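Long-range contact in beta-agarase B (Zobellia galactanivorans, PDB 4ATF), which cleaves the beta-1,4-galactosidic linkages of agarose at random positions, with retention of the anomeric configuration: residues A[118-123]-A[292-297]. The protein carries 1 engineered substitution. Sequence-based numbering, arbitrary orientation.
With NA (sodium ion), chain I.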
loop_
_atom_site.group_PDB
_atom_site.type_symbol
_atom_site.label_atom_id
_atom_site.label_comp_id
_atom_site.label_asym_id
_atom_site.label_seq_id
_atom_site.Cartn_x
_atom_site.Cartn_y
_atom_site.Cartn_z
ATOM N N LYS A 118 -8.939 -3.694 -6.666
ATOM C CA LYS A 118 -8.662 -4.735 -7.662
ATOM C C LYS A 118 -7.217 -4.629 -8.162
ATOM O O LYS A 118 -6.858 -3.721 -8.927
ATOM C CB LYS A 118 -9.675 -4.642 -8.817
ATOM C CG LYS A 118 -9.583 -5.751 -9.857
ATOM C CD LYS A 118 -10.702 -5.521 -10.920
ATOM C CE LYS A 118 -10.310 -6.195 -12.169
ATOM N NZ LYS A 118 -11.030 -7.431 -12.034
ATOM N N VAL A 119 -6.394 -5.571 -7.709
ATOM C CA VAL A 119 -4.939 -5.609 -8.034
ATOM C C VAL A 119 -4.808 -5.631 -9.574
ATOM O O VAL A 119 -5.601 -6.352 -10.260
ATOM C CB VAL A 119 -4.306 -6.900 -7.404
ATOM C CG1 VAL A 119 -2.812 -7.108 -7.841
ATOM C CG2 VAL A 119 -4.421 -6.804 -5.845
ATOM N N MET A 120 -3.865 -4.868 -10.137
ATOM C CA MET A 120 -3.644 -4.877 -11.593
ATOM C C MET A 120 -3.130 -6.203 -12.170
ATOM O O MET A 120 -2.326 -6.891 -11.530
ATOM C CB MET A 120 -2.574 -3.842 -11.965
ATOM C CG MET A 120 -2.959 -2.431 -11.579
ATOM S SD MET A 120 -1.757 -1.204 -12.252
ATOM C CE MET A 120 -0.281 -1.661 -11.262
ATOM N N ASN A 121 -3.497 -6.497 -13.424
ATOM C CA ASN A 121 -2.878 -7.580 -14.176
ATOM C C ASN A 121 -1.580 -7.030 -14.816
ATOM O O ASN A 121 -1.473 -6.943 -16.043
ATOM C CB ASN A 121 -3.852 -8.057 -15.263
ATOM C CG ASN A 121 -3.360 -9.319 -15.977
ATOM O OD1 ASN A 121 -2.354 -9.935 -15.596
ATOM N ND2 ASN A 121 -4.049 -9.677 -17.046
ATOM N N SER A 122 -0.634 -6.621 -13.959
ATOM C CA SER A 122 0.633 -6.024 -14.345
ATOM C C SER A 122 1.796 -6.468 -13.429
ATOM O O SER A 122 1.580 -6.928 -12.242
ATOM C CB SER A 122 0.455 -4.493 -14.172
ATOM O OG SER A 122 1.647 -3.765 -14.538
ATOM N N THR A 123 3.048 -6.269 -13.901
ATOM C CA THR A 123 4.193 -6.586 -13.036
ATOM C C THR A 123 4.448 -5.435 -12.112
ATOM O O THR A 123 5.197 -5.591 -11.132
ATOM C CB THR A 123 5.525 -6.855 -13.868
ATOM O OG1 THR A 123 5.691 -5.816 -14.848
ATOM C CG2 THR A 123 5.413 -8.223 -14.598
ATOM N N ASN A 292 -3.046 -2.233 -16.880
ATOM C CA ASN A 292 -2.227 -1.332 -16.091
ATOM C C ASN A 292 -3.006 -0.203 -15.409
ATOM O O ASN A 292 -2.454 0.845 -15.133
ATOM C CB ASN A 292 -1.133 -0.755 -16.999
ATOM C CG ASN A 292 -0.242 -1.858 -17.529
ATOM O OD1 ASN A 292 0.639 -2.308 -16.815
ATOM N ND2 ASN A 292 -0.501 -2.329 -18.743
ATOM N N THR A 293 -4.262 -0.478 -15.068
ATOM C CA THR A 293 -5.086 0.432 -14.322
ATOM C C THR A 293 -5.464 -0.218 -12.962
ATOM O O THR A 293 -6.045 -1.295 -12.925
ATOM C CB THR A 293 -6.377 0.825 -15.132
ATOM O OG1 THR A 293 -5.974 1.430 -16.360
ATOM C CG2 THR A 293 -7.242 1.826 -14.364
ATOM N N PHE A 294 -5.121 0.458 -11.877
ATOM C CA PHE A 294 -5.383 0.009 -10.509
ATOM C C PHE A 294 -6.667 0.736 -10.084
ATOM O O PHE A 294 -6.766 1.969 -10.262
ATOM C CB PHE A 294 -4.177 0.401 -9.635
ATOM C CG PHE A 294 -4.320 0.018 -8.175
ATOM C CD1 PHE A 294 -5.006 -1.168 -7.790
ATOM C CD2 PHE A 294 -3.803 0.847 -7.191
ATOM C CE1 PHE A 294 -5.156 -1.515 -6.410
ATOM C CE2 PHE A 294 -3.895 0.510 -5.826
ATOM C CZ PHE A 294 -4.576 -0.680 -5.421
ATOM N N GLY A 295 -7.668 -0.015 -9.611
ATOM C CA GLY A 295 -8.984 0.573 -9.256
ATOM C C GLY A 295 -9.249 0.345 -7.785
ATOM O O GLY A 295 -8.992 -0.771 -7.263
ATOM N N VAL A 296 -9.713 1.394 -7.114
ATOM C CA VAL A 296 -10.072 1.314 -5.697
ATOM C C VAL A 296 -11.523 1.750 -5.607
ATOM O O VAL A 296 -11.846 2.877 -5.942
ATOM C CB VAL A 296 -9.159 2.200 -4.774
ATOM C CG1 VAL A 296 -9.667 2.207 -3.322
ATOM C CG2 VAL A 296 -7.741 1.673 -4.808
ATOM N N ASP A 297 -12.416 0.842 -5.215
ATOM C CA ASP A 297 -13.848 1.165 -5.087
ATOM C C ASP A 297 -14.064 2.075 -3.854
ATOM O O ASP A 297 -14.804 3.071 -3.923
ATOM C CB ASP A 297 -14.650 -0.159 -4.970
ATOM C CG ASP A 297 -16.171 0.048 -4.941
ATOM O OD1 ASP A 297 -16.642 1.168 -5.219
ATOM O OD2 ASP A 297 -16.906 -0.925 -4.626
HETATM NA NA NA I . -16.775 3.531 -5.103
HETATM O O HOH W 1 -7.461 -3.072 -11.516
HETATM O O HOH W 2 -18.988 3.056 -4.315
#
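The ring of Phe-294 meets the carbonyl of Lys-118 at its edge, in plane, with O lying 3.4 Å from CD1; Met-120 CG and Val-119 CA approach the same ring obliquely. The contact joins strands 111-118 and 293-306 of the GH16 beta-jelly-roll sandwich, and Ile-259 and Thr-261 of strand 255-262 and Leu-142 of strand 137-145 also touch the phenylalanine. The antiparallel pairing of the two strands ends at Lys-118 and Gly-295, a hydrogen-bonded pair in which Lys-118 N donates to Gly-295 O at 3.0 Å in a nearly straight bond. Past this point a water donates both to Lys-118 O and to Thr-293 O, linking the two backbones where direct pairing stops. Met-120 fills the next position: CG packs 3.6 Å from Phe-294 CB, at the root of the ring, and SD sits 3.5 Å from Asn-292 C. Although CB of Asn-292 points away from 118-123, CG lies anti to the carbonyl carbon (chi1 -62°), and OD1 comes back to accept from Ser-122 OG over 2.9 Å, the donor tilted 24° from the carbonyl plane; ND2 bonds to Asn-288 O. An alanine at Asn-292 would probably leave Ser-122 OG without this acceptor and Asn-288 O without this donor, removing a side-chain link between the loop and 292-297. At the opposite end of 292-297, joined by Asn-37, Glu-39 and Gly-81, Asp-297 binds the sodium ion through O and OD1.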